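Local coordinates for taurine dioxygenase (Burkholderia ambifaria, PDB 5VN6), which probably oxidises taurine as an iron-dependent dioxygenase of the TfdA family, its metal site being occupied here by a magnesium ion, at residues G118-C123 and V256-N261; T133-M138 and W249-N254; I57-H62 and R278-G283; V49-D54 and Y245-R250. All blocks are in the same frame, centred on the assembly; numbering follows the deposited sequence.

Overall arrangement
The four contacts sample the double-stranded beta-helix and a helix packed on its outside. Contacts 1 and 3 share the large mixed sheet, in which strands 118-125 and 278-284 are neighbours; contact 2 lies at the edge of the three-stranded antiparallel sheet, and contact 4 joins the two sheets face to face. Contact 1, nearest the chain's centre, combines backbone ladder and apolar packing beside the metal site. Contacts 2 and 4, about 4 Å apart between centres, share Trp-249 and are rich in aromatic rings, and both reach the second subunit. Contact 3 is the most peripheral, about 18 Å from the chain's centre, and relies on charge and water where the start of helix 59-67 packs on the sheet.

Contact 1 of 4, residues G118-C123 and V256-N261; sequences GCVLRC and VAIWDN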
# COMPACT_ATOMS: atom_id res chain seq x y z
N GLY A 118 2.11 -1.22 -22.14
CA GLY A 118 2.15 -0.15 -21.17
C GLY A 118 1.26 0.98 -21.62
O GLY A 118 0.46 0.82 -22.55
N CYS A 119 1.47 2.14 -21.00
CA CYS A 119 0.53 3.24 -21.10
C CYS A 119 1.23 4.56 -20.79
O CYS A 119 2.15 4.63 -19.96
CB CYS A 119 -0.63 3.00 -20.12
SG CYS A 119 -1.96 4.20 -20.17
N VAL A 120 0.76 5.62 -21.44
CA VAL A 120 1.13 7.00 -21.12
C VAL A 120 -0.13 7.71 -20.68
O VAL A 120 -1.04 7.93 -21.49
CB VAL A 120 1.79 7.73 -22.30
CG1 VAL A 120 2.13 9.15 -21.87
CG2 VAL A 120 3.03 6.97 -22.82
N LEU A 121 -0.19 8.09 -19.41
CA LEU A 121 -1.40 8.58 -18.76
C LEU A 121 -1.17 10.02 -18.31
O LEU A 121 -0.20 10.30 -17.60
CB LEU A 121 -1.76 7.69 -17.57
CG LEU A 121 -2.98 8.11 -16.73
CD1 LEU A 121 -4.24 8.16 -17.58
CD2 LEU A 121 -3.18 7.18 -15.52
N ARG A 122 -2.06 10.93 -18.71
CA ARG A 122 -1.94 12.34 -18.33
C ARG A 122 -3.17 12.79 -17.55
O ARG A 122 -4.31 12.48 -17.91
CB ARG A 122 -1.73 13.25 -19.55
CG ARG A 122 -1.64 14.72 -19.14
CD ARG A 122 -1.03 15.65 -20.18
NE ARG A 122 -1.96 15.95 -21.25
CZ ARG A 122 -2.02 17.10 -21.90
NH1 ARG A 122 -1.20 18.10 -21.58
NH2 ARG A 122 -2.91 17.25 -22.87
N CYS A 123 -2.94 13.55 -16.48
CA CYS A 123 -4.04 14.13 -15.71
C CYS A 123 -4.36 15.50 -16.28
O CYS A 123 -3.50 16.38 -16.31
CB CYS A 123 -3.67 14.25 -14.23
SG CYS A 123 -4.96 15.01 -13.19
N VAL A 256 2.03 13.32 -15.71
CA VAL A 256 2.05 12.19 -16.63
C VAL A 256 2.73 11.01 -15.95
O VAL A 256 3.72 11.19 -15.22
CB VAL A 256 2.77 12.56 -17.96
CG1 VAL A 256 2.98 11.34 -18.86
CG2 VAL A 256 1.97 13.62 -18.71
N ALA A 257 2.16 9.81 -16.13
CA ALA A 257 2.78 8.55 -15.75
C ALA A 257 3.01 7.72 -17.01
O ALA A 257 2.12 7.63 -17.86
CB ALA A 257 1.92 7.75 -14.77
N ILE A 258 4.20 7.14 -17.12
CA ILE A 258 4.52 6.17 -18.17
C ILE A 258 4.92 4.88 -17.46
O ILE A 258 5.84 4.90 -16.64
CB ILE A 258 5.69 6.64 -19.06
CG1 ILE A 258 5.52 8.10 -19.50
CG2 ILE A 258 5.87 5.68 -20.24
CD1 ILE A 258 6.84 8.76 -19.92
N TRP A 259 4.26 3.77 -17.78
CA TRP A 259 4.63 2.54 -17.09
C TRP A 259 4.68 1.33 -18.01
O TRP A 259 3.99 1.25 -19.04
CB TRP A 259 3.70 2.23 -15.90
CG TRP A 259 2.29 1.81 -16.21
CD1 TRP A 259 1.81 0.54 -16.34
CD2 TRP A 259 1.16 2.69 -16.33
NE1 TRP A 259 0.45 0.57 -16.58
CE2 TRP A 259 0.02 1.88 -16.56
CE3 TRP A 259 1.00 4.08 -16.27
CZ2 TRP A 259 -1.26 2.41 -16.74
CZ3 TRP A 259 -0.28 4.61 -16.44
CH2 TRP A 259 -1.39 3.78 -16.68
N ASP A 260 5.54 0.38 -17.60
CA ASP A 260 5.75 -0.89 -18.28
C ASP A 260 4.78 -1.89 -17.67
O ASP A 260 5.01 -2.41 -16.58
CB ASP A 260 7.21 -1.32 -18.14
CG ASP A 260 7.51 -2.71 -18.76
OD1 ASP A 260 6.58 -3.45 -19.15
OD2 ASP A 260 8.70 -3.05 -18.88
N ASN A 261 3.70 -2.17 -18.39
CA ASN A 261 2.62 -3.00 -17.87
C ASN A 261 3.04 -4.45 -17.72
O ASN A 261 2.41 -5.20 -16.97
CB ASN A 261 1.40 -2.85 -18.78
CG ASN A 261 0.16 -3.54 -18.24
OD1 ASN A 261 -0.28 -3.25 -17.12
ND2 ASN A 261 -0.44 -4.40 -19.06
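Strands 118-123 and 256-260 run antiparallel as neighbours in the large sheet of the double-stranded beta-helix, and their two faces differ in character. On one, Trp-259 stands in the crowded position between its backbone N and carbonyl carbon (chi1 70°), which lays the indole across toward the neighbouring strand. Cys-119 sits over the ring: its CB lies 3.7 Å from the centroid of the Trp-259 six-membered ring, a CH-pi contact, while SG meets the ring obliquely. Leu-121 fills the ring edge instead, CB lying 3.6 Å from Trp-259 CZ3. On the opposite face, compact branched side chains form an apolar surface on which Phe-65 and Ala-66 of helix 59-67 pack. Val-120 and Ile-258 lie side by side, and the side chains of Val-120 and Val-256 cross obliquely, CG1 to CG1 3.8 Å. Arg-122 rests its aliphatic stem on Val-256 CG2 and sends NH1 to Gln-55 O. The ladder is firmest at Leu-121, whose N donates almost straight to Ala-257 O (2.8 Å, 171°), and weak where Cys-119 N faces Trp-259 O. A CB on Gly-118 would collide with Trp-259 O; without one, Gly-118 CA approaches Trp-259 O to 3.1 Å, next to Asn-261, whose OD1 accepts from the N of the metal ligand Asp-108.

Contact 2 of 4, residues T133-M138 and W249-N254; sequences TMWANM and WRWKKN
Three tryptophans gather here, two of whose rings meet the branches of Thr-133. The ring of Trp-251 carries Trp-249 over the centre of one face, with CD1 of Trp-249 3.6 Å above the plane, so these two rings meet edge-to-face. At the edge of Trp-251, Thr-133 OG1 lies almost exactly in the ring plane and accepts from NE1 at 2.8 Å, which satisfies the only polar atom of a buried indole. The ring of Trp-135 has Thr-133 CG2 3.4 Å above one face, toward the rim. Its own edge touches both other tryptophans, CZ3 lying 4.0 Å from Trp-249 CB and CH2 lying 4.2 Å from Trp-251 CZ2.

Threonine suits this junction because its two branches do different work. With chi1 at -53°, OG1 stands beside the backbone N and turns to Trp-251, while CG2, anti to that N, lies on Trp-135. The backbone of Thr-133 is fixed as well: its N donates to Trp-249 O at 3.1 Å, and its O receives Trp-249 N at 2.8 Å, nearly along the C=O axis. Beyond this hydrogen-bonded antiparallel pair the chain of 249-254 leaves the sheet, yet Trp-251 still reaches across to Thr-133 of strand 133-137. Trp-135 also meets Trp-259 and Phe-51 edge-to-face, and its side chain comes within about 4 Å of that of the metal ligand His-266. The aromatic cluster thus lies in the interior between the two sheets of a cupin-type double-stranded beta-helix, with Trp-135 on the side of the metal site.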
# COMPACT_ATOMS: atom_id res chain seq x y z
N THR A 133 -2.45 7.09 -7.53
CA THR A 133 -2.28 5.80 -8.20
C THR A 133 -1.01 5.16 -7.66
O THR A 133 -0.02 5.85 -7.39
CB THR A 133 -2.19 5.96 -9.74
OG1 THR A 133 -3.33 6.70 -10.20
CG2 THR A 133 -2.15 4.60 -10.45
N MET A 134 -1.06 3.84 -7.46
CA MET A 134 0.09 3.10 -6.97
C MET A 134 0.51 2.08 -7.99
O MET A 134 -0.31 1.58 -8.76
CB MET A 134 -0.22 2.38 -5.65
CG MET A 134 -0.81 3.29 -4.59
SD MET A 134 -1.18 2.37 -3.09
CE MET A 134 0.46 1.83 -2.63
N TRP A 135 1.81 1.77 -8.01
CA TRP A 135 2.37 0.69 -8.81
C TRP A 135 3.18 -0.23 -7.92
O TRP A 135 3.73 0.19 -6.90
CB TRP A 135 3.28 1.21 -9.96
CG TRP A 135 2.58 1.85 -11.10
CD1 TRP A 135 2.33 1.29 -12.32
CD2 TRP A 135 2.05 3.19 -11.16
NE1 TRP A 135 1.67 2.19 -13.13
CE2 TRP A 135 1.48 3.36 -12.44
CE3 TRP A 135 1.99 4.25 -10.25
CZ2 TRP A 135 0.87 4.55 -12.84
CZ3 TRP A 135 1.37 5.43 -10.63
CH2 TRP A 135 0.82 5.57 -11.92
N ALA A 136 3.28 -1.50 -8.33
CA ALA A 136 4.06 -2.50 -7.62
C ALA A 136 5.01 -3.19 -8.61
O ALA A 136 4.65 -3.41 -9.77
CB ALA A 136 3.16 -3.55 -6.94
N ASN A 137 6.22 -3.48 -8.15
CA ASN A 137 7.27 -4.08 -8.97
C ASN A 137 7.12 -5.60 -8.88
O ASN A 137 7.50 -6.21 -7.89
CB ASN A 137 8.64 -3.60 -8.49
CG ASN A 137 9.80 -4.18 -9.28
OD1 ASN A 137 9.69 -5.23 -9.91
ND2 ASN A 137 10.93 -3.48 -9.25
N MET A 138 6.55 -6.22 -9.92
CA MET A 138 6.37 -7.67 -9.85
C MET A 138 7.61 -8.44 -10.27
O MET A 138 7.60 -9.67 -10.21
CB MET A 138 5.16 -8.08 -10.70
CG MET A 138 3.88 -7.36 -10.30
SD MET A 138 3.54 -7.35 -8.50
CE MET A 138 3.25 -9.11 -8.25
N TRP A 249 1.79 7.67 -6.17
CA TRP A 249 1.95 8.91 -6.91
C TRP A 249 0.73 9.77 -6.70
O TRP A 249 -0.41 9.28 -6.78
CB TRP A 249 2.17 8.63 -8.40
CG TRP A 249 2.24 9.82 -9.30
CD1 TRP A 249 1.30 10.21 -10.23
CD2 TRP A 249 3.31 10.78 -9.39
NE1 TRP A 249 1.71 11.34 -10.88
CE2 TRP A 249 2.94 11.71 -10.39
CE3 TRP A 249 4.53 10.94 -8.73
CZ2 TRP A 249 3.76 12.79 -10.75
CZ3 TRP A 249 5.35 12.02 -9.08
CH2 TRP A 249 4.96 12.92 -10.09
N ARG A 250 0.95 11.05 -6.42
CA ARG A 250 -0.12 12.02 -6.26
C ARG A 250 -0.21 12.88 -7.50
O ARG A 250 0.79 13.46 -7.93
CB ARG A 250 0.11 12.91 -5.04
CG ARG A 250 -1.03 13.86 -4.82
CD ARG A 250 -0.90 14.57 -3.48
NE ARG A 250 -1.92 15.59 -3.34
CZ ARG A 250 -2.07 16.36 -2.27
NH1 ARG A 250 -1.25 16.23 -1.23
NH2 ARG A 250 -3.04 17.26 -2.24
N TRP A 251 -1.40 12.94 -8.09
CA TRP A 251 -1.60 13.63 -9.36
C TRP A 251 -1.73 15.14 -9.18
O TRP A 251 -2.29 15.62 -8.19
CB TRP A 251 -2.84 13.10 -10.07
CG TRP A 251 -2.71 11.68 -10.48
CD1 TRP A 251 -3.15 10.57 -9.80
CD2 TRP A 251 -2.03 11.19 -11.65
NE1 TRP A 251 -2.80 9.42 -10.49
CE2 TRP A 251 -2.11 9.78 -11.63
CE3 TRP A 251 -1.38 11.81 -12.72
CZ2 TRP A 251 -1.58 8.99 -12.64
CZ3 TRP A 251 -0.83 11.02 -13.71
CH2 TRP A 251 -0.93 9.62 -13.67
N LYS A 252 -1.22 15.88 -10.16
CA LYS A 252 -1.45 17.31 -10.34
C LYS A 252 -1.83 17.55 -11.79
O LYS A 252 -1.66 16.67 -12.64
CB LYS A 252 -0.20 18.13 -9.98
CG LYS A 252 0.29 17.95 -8.54
CD LYS A 252 -0.60 18.64 -7.55
CE LYS A 252 -0.26 18.26 -6.11
NZ LYS A 252 -1.30 18.76 -5.18
N LYS A 253 -2.33 18.74 -12.09
CA LYS A 253 -2.70 19.05 -13.47
C LYS A 253 -1.50 18.88 -14.39
O LYS A 253 -0.38 19.29 -14.06
CB LYS A 253 -3.24 20.47 -13.58
N ASN A 254 -1.74 18.24 -15.54
CA ASN A 254 -0.72 17.96 -16.56
C ASN A 254 0.42 17.09 -16.05
O ASN A 254 1.53 17.13 -16.60
CB ASN A 254 -0.16 19.25 -17.17
CG ASN A 254 -1.17 19.93 -18.06
OD1 ASN A 254 -2.03 19.28 -18.64
ND2 ASN A 254 -1.05 21.25 -18.19

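Contact 3 of 4, residues I57-H62 and R278-G283; sequences ITRAEH and RMERAG
The first turn of helix 59-67 lies against strand 278-284 without any pairing of main chains: the CA atoms of His-62 and Ala-282 are 7.6 Å apart, those of Arg-59 and Glu-280 8.8 Å, so side chains must span the gap. Thr-58 and Glu-61 start the helix with a capping box, Glu-61 N donating to Thr-58 OG1 and Thr-58 N to Glu-61 OE1.

Arg-59, extended from CG to NE, crosses Glu-280 at about a right angle. Its NE and NH2 both turn to the same carboxylate oxygen, NH2 lying 2.8 Å from Glu-280 OE2; the groups are steeply tilted (67° between planes), and both bonds of this salt bridge are weak in angle. Arg-89 grips OE2 too, so the surrounding positive charge probably keeps this buried carboxylate ionised. Glu-280 OE1 receives a bond from a water at 2.9 Å, and that water also meets His-62 ND1 in the plane of the imidazole. His-62 reaches the sheet with CG anti to its backbone N. NE2 bonds to Val-120 O, CE1 comes edge-on to 3.2 Å from Glu-280 O, and the short side chain of Ala-282 lets the ring settle close to the strand. This is a helix packed on the outer face of the large jelly-roll sheet, whose other face, where Arg-281 points, holds the metal site.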
# COMPACT_ATOMS: atom_id res chain seq x y z
N ILE A 57 1.32 19.76 -23.05
CA ILE A 57 1.52 19.17 -24.36
C ILE A 57 0.17 19.05 -25.04
O ILE A 57 -0.89 19.11 -24.40
CB ILE A 57 2.21 17.79 -24.29
CG1 ILE A 57 1.36 16.81 -23.47
CG2 ILE A 57 3.60 17.92 -23.67
CD1 ILE A 57 1.92 15.39 -23.41
N THR A 58 0.20 18.84 -26.34
CA THR A 58 -1.02 18.63 -27.09
C THR A 58 -1.34 17.15 -27.14
O THR A 58 -0.50 16.29 -26.85
CB THR A 58 -0.89 19.19 -28.50
OG1 THR A 58 -0.07 18.30 -29.27
CG2 THR A 58 -0.22 20.56 -28.46
N ARG A 59 -2.60 16.86 -27.48
CA ARG A 59 -3.01 15.47 -27.58
C ARG A 59 -2.28 14.76 -28.71
O ARG A 59 -1.90 13.59 -28.57
CB ARG A 59 -4.53 15.40 -27.73
CG ARG A 59 -5.21 16.06 -26.52
CD ARG A 59 -6.70 16.28 -26.72
NE ARG A 59 -7.40 16.47 -25.44
CZ ARG A 59 -7.24 17.51 -24.64
NH1 ARG A 59 -6.39 18.49 -24.96
NH2 ARG A 59 -7.93 17.59 -23.50
N ALA A 60 -2.03 15.46 -29.82
CA ALA A 60 -1.22 14.87 -30.88
C ALA A 60 0.17 14.52 -30.36
O ALA A 60 0.69 13.44 -30.66
CB ALA A 60 -1.15 15.82 -32.09
N GLU A 61 0.76 15.39 -29.53
CA GLU A 61 2.07 15.08 -28.96
C GLU A 61 2.00 13.92 -27.96
O GLU A 61 2.89 13.07 -27.93
CB GLU A 61 2.68 16.32 -28.29
CG GLU A 61 2.92 17.47 -29.26
CD GLU A 61 3.40 18.73 -28.56
OE1 GLU A 61 2.96 18.99 -27.43
OE2 GLU A 61 4.21 19.47 -29.17
N HIS A 62 0.94 13.88 -27.14
CA HIS A 62 0.74 12.75 -26.23
C HIS A 62 0.68 11.44 -27.01
O HIS A 62 1.33 10.45 -26.65
CB HIS A 62 -0.54 12.96 -25.41
CG HIS A 62 -0.85 11.89 -24.40
ND1 HIS A 62 -1.86 12.03 -23.47
CD2 HIS A 62 -0.29 10.68 -24.17
CE1 HIS A 62 -1.91 10.94 -22.71
NE2 HIS A 62 -0.97 10.11 -23.12
N ARG A 278 -10.53 14.23 -14.80
CA ARG A 278 -10.38 13.97 -16.23
C ARG A 278 -8.96 13.52 -16.50
O ARG A 278 -8.01 14.27 -16.22
CB ARG A 278 -10.73 15.22 -17.05
CG ARG A 278 -12.23 15.52 -17.08
CD ARG A 278 -12.60 16.65 -18.04
NE ARG A 278 -12.09 17.95 -17.60
CZ ARG A 278 -11.32 18.74 -18.34
NH1 ARG A 278 -10.98 18.39 -19.57
NH2 ARG A 278 -10.91 19.90 -17.85
N MET A 279 -8.83 12.31 -17.04
CA MET A 279 -7.56 11.71 -17.44
C MET A 279 -7.62 11.36 -18.92
O MET A 279 -8.69 11.19 -19.50
CB MET A 279 -7.24 10.43 -16.63
CG MET A 279 -7.55 10.52 -15.15
SD MET A 279 -6.27 11.35 -14.21
CE MET A 279 -4.87 10.24 -14.34
N GLU A 280 -6.44 11.26 -19.54
CA GLU A 280 -6.34 10.80 -20.91
C GLU A 280 -5.16 9.84 -21.00
O GLU A 280 -4.08 10.14 -20.49
CB GLU A 280 -6.17 11.97 -21.89
CG GLU A 280 -7.39 12.90 -21.93
CD GLU A 280 -7.27 14.06 -22.93
OE1 GLU A 280 -6.24 14.15 -23.63
OE2 GLU A 280 -8.20 14.88 -22.99
N ARG A 281 -5.38 8.69 -21.63
CA ARG A 281 -4.35 7.66 -21.69
C ARG A 281 -4.13 7.22 -23.14
O ARG A 281 -5.00 7.37 -24.00
CB ARG A 281 -4.69 6.45 -20.81
CG ARG A 281 -5.89 5.63 -21.25
CD ARG A 281 -6.20 4.52 -20.24
NE ARG A 281 -5.12 3.53 -20.12
CZ ARG A 281 -5.00 2.46 -20.91
NH1 ARG A 281 -3.99 1.62 -20.72
NH2 ARG A 281 -5.87 2.24 -21.88
N ALA A 282 -2.92 6.73 -23.40
CA ALA A 282 -2.57 6.12 -24.68
C ALA A 282 -1.93 4.77 -24.37
O ALA A 282 -0.84 4.72 -23.78
CB ALA A 282 -1.62 7.00 -25.48
N GLY A 283 -2.62 3.69 -24.73
CA GLY A 283 -2.13 2.35 -24.46
C GLY A 283 -1.32 1.82 -25.63
O GLY A 283 -1.63 2.11 -26.79
O HOH W 1 -3.42 14.51 -23.15

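Contact 4 of 4, residues V49-D54 and Y245-R250; sequences VLFLRD and YQVRWR
Across a gap of 10.1 Å between their axes, strands 49-52 and 246-249 turn Val-49, Phe-51, Val-247 and Trp-249 toward each other, and the indole of Trp-249 is the projection that fills most of the space. Extended with CG anti to the backbone N, it slides into a slot lined by Phe-51 on one face and Arg-53 on the other. The phenyl ring forms an offset stack with the five-membered ring of Trp-249, centroids 4.2 Å apart and planes only 12° off parallel. Further out, the Phe-51 CB hydrogens sit over the six-membered ring, with CB 3.5 Å from its centroid.

The two strands belong to different sheets of the jelly roll, 49-52 to the large one and 246-249 to the small one, and the facing of these sheets makes the side chains the filling of a beta sandwich. The strands run nearly parallel, 22° apart. Toward their start the filling is thinner: Val-49 CG1 and Val-247 CG1, each in the crowded position, meet tip to tip at 4.0 Å. Val-247 CG1 also abuts the phenyl edge beside the stack, 4.3 Å from Phe-51 CZ. Two short branched side chains bridge the gap here, while the flat rings overlap where the strands come closer.

Arg-53 forms the outer wall. Its chain bends at chi2, which folds the guanidinium down flat on the indole, a cation-pi arrangement at the sandwich's rim. NH1, also bonded to Ser-255 OG, lies in line to donate in the guanidinium plane to Arg-250 O at 2.7 Å.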
# COMPACT_ATOMS: atom_id res chain seq x y z
N VAL A 49 8.14 2.49 -13.85
CA VAL A 49 7.16 3.56 -14.04
C VAL A 49 7.88 4.90 -13.92
O VAL A 49 8.68 5.09 -13.00
CB VAL A 49 5.98 3.46 -13.05
CG1 VAL A 49 6.44 3.49 -11.59
CG2 VAL A 49 4.93 4.59 -13.32
N LEU A 50 7.60 5.81 -14.86
CA LEU A 50 8.22 7.13 -14.89
C LEU A 50 7.15 8.20 -14.72
O LEU A 50 6.04 8.07 -15.24
CB LEU A 50 8.98 7.37 -16.21
CG LEU A 50 10.15 6.44 -16.55
CD1 LEU A 50 10.67 6.70 -17.99
CD2 LEU A 50 11.29 6.59 -15.53
N PHE A 51 7.48 9.25 -13.97
CA PHE A 51 6.56 10.34 -13.67
C PHE A 51 7.13 11.67 -14.14
O PHE A 51 8.34 11.90 -14.06
CB PHE A 51 6.27 10.42 -12.15
CG PHE A 51 5.76 9.14 -11.57
CD1 PHE A 51 4.47 8.72 -11.81
CD2 PHE A 51 6.59 8.34 -10.77
CE1 PHE A 51 4.01 7.55 -11.28
CE2 PHE A 51 6.13 7.17 -10.24
CZ PHE A 51 4.84 6.76 -10.49
N LEU A 52 6.25 12.54 -14.61
CA LEU A 52 6.64 13.88 -15.00
C LEU A 52 5.58 14.86 -14.54
O LEU A 52 4.38 14.56 -14.58
CB LEU A 52 6.83 13.99 -16.52
CG LEU A 52 7.93 13.14 -17.16
CD1 LEU A 52 7.44 11.73 -17.55
CD2 LEU A 52 8.48 13.86 -18.37
N ARG A 53 6.01 16.05 -14.13
CA ARG A 53 5.12 17.15 -13.78
C ARG A 53 5.06 18.14 -14.93
O ARG A 53 5.94 18.18 -15.79
CB ARG A 53 5.58 17.88 -12.52
CG ARG A 53 5.69 16.99 -11.27
CD ARG A 53 4.32 16.70 -10.67
NE ARG A 53 4.44 16.08 -9.35
CZ ARG A 53 3.47 15.37 -8.77
NH1 ARG A 53 2.32 15.17 -9.41
NH2 ARG A 53 3.67 14.83 -7.57
N ASP A 54 3.99 18.94 -14.94
CA ASP A 54 3.87 20.12 -15.80
C ASP A 54 4.16 19.79 -17.26
O ASP A 54 4.91 20.49 -17.95
CB ASP A 54 4.80 21.22 -15.28
CG ASP A 54 4.55 21.51 -13.83
OD1 ASP A 54 3.37 21.71 -13.48
OD2 ASP A 54 5.52 21.49 -13.04
N TYR A 245 7.48 -3.15 -2.36
CA TYR A 245 7.49 -3.23 -3.82
C TYR A 245 6.76 -2.08 -4.48
O TYR A 245 6.61 -2.07 -5.71
CB TYR A 245 6.85 -4.55 -4.29
CG TYR A 245 7.41 -5.79 -3.66
CD1 TYR A 245 8.73 -5.83 -3.19
CD2 TYR A 245 6.61 -6.94 -3.53
CE1 TYR A 245 9.25 -7.00 -2.59
CE2 TYR A 245 7.12 -8.09 -2.96
CZ TYR A 245 8.44 -8.12 -2.50
OH TYR A 245 8.93 -9.27 -1.93
N GLN A 246 6.29 -1.11 -3.69
CA GLN A 246 5.27 -0.18 -4.13
C GLN A 246 5.81 1.24 -4.25
O GLN A 246 6.76 1.64 -3.57
CB GLN A 246 4.06 -0.17 -3.17
CG GLN A 246 3.25 -1.46 -3.19
CD GLN A 246 2.17 -1.45 -2.11
OE1 GLN A 246 2.09 -0.52 -1.33
NE2 GLN A 246 1.39 -2.52 -2.03
N VAL A 247 5.14 2.02 -5.10
CA VAL A 247 5.29 3.47 -5.11
C VAL A 247 3.89 4.05 -5.21
O VAL A 247 2.98 3.44 -5.79
CB VAL A 247 6.20 3.96 -6.27
CG1 VAL A 247 5.64 3.57 -7.68
CG2 VAL A 247 6.41 5.46 -6.18
N ARG A 248 3.70 5.23 -4.61
CA ARG A 248 2.42 5.92 -4.60
C ARG A 248 2.60 7.32 -5.17
O ARG A 248 3.47 8.06 -4.72
CB ARG A 248 1.83 6.01 -3.18
CG ARG A 248 0.48 6.75 -3.14
CD ARG A 248 -0.41 6.23 -2.03
NE ARG A 248 -1.66 6.98 -1.92
CZ ARG A 248 -2.74 6.57 -1.25
NH1 ARG A 248 -3.83 7.32 -1.21
NH2 ARG A 248 -2.72 5.40 -0.63
N TRP A 249 1.79 7.67 -6.17
CA TRP A 249 1.95 8.91 -6.91
C TRP A 249 0.73 9.77 -6.70
O TRP A 249 -0.41 9.28 -6.78
CB TRP A 249 2.17 8.63 -8.40
CG TRP A 249 2.24 9.82 -9.30
CD1 TRP A 249 1.30 10.21 -10.23
CD2 TRP A 249 3.31 10.78 -9.39
NE1 TRP A 249 1.71 11.34 -10.88
CE2 TRP A 249 2.94 11.71 -10.39
CE3 TRP A 249 4.53 10.94 -8.73
CZ2 TRP A 249 3.76 12.79 -10.75
CZ3 TRP A 249 5.35 12.02 -9.08
CH2 TRP A 249 4.96 12.92 -10.09
N ARG A 250 0.95 11.05 -6.42
CA ARG A 250 -0.12 12.02 -6.26
C ARG A 250 -0.21 12.88 -7.50
O ARG A 250 0.79 13.46 -7.93
CB ARG A 250 0.11 12.91 -5.04
CG ARG A 250 -1.03 13.86 -4.82
CD ARG A 250 -0.90 14.57 -3.48
NE ARG A 250 -1.92 15.59 -3.34
CZ ARG A 250 -2.07 16.36 -2.27
NH1 ARG A 250 -1.25 16.23 -1.23
NH2 ARG A 250 -3.04 17.26 -2.24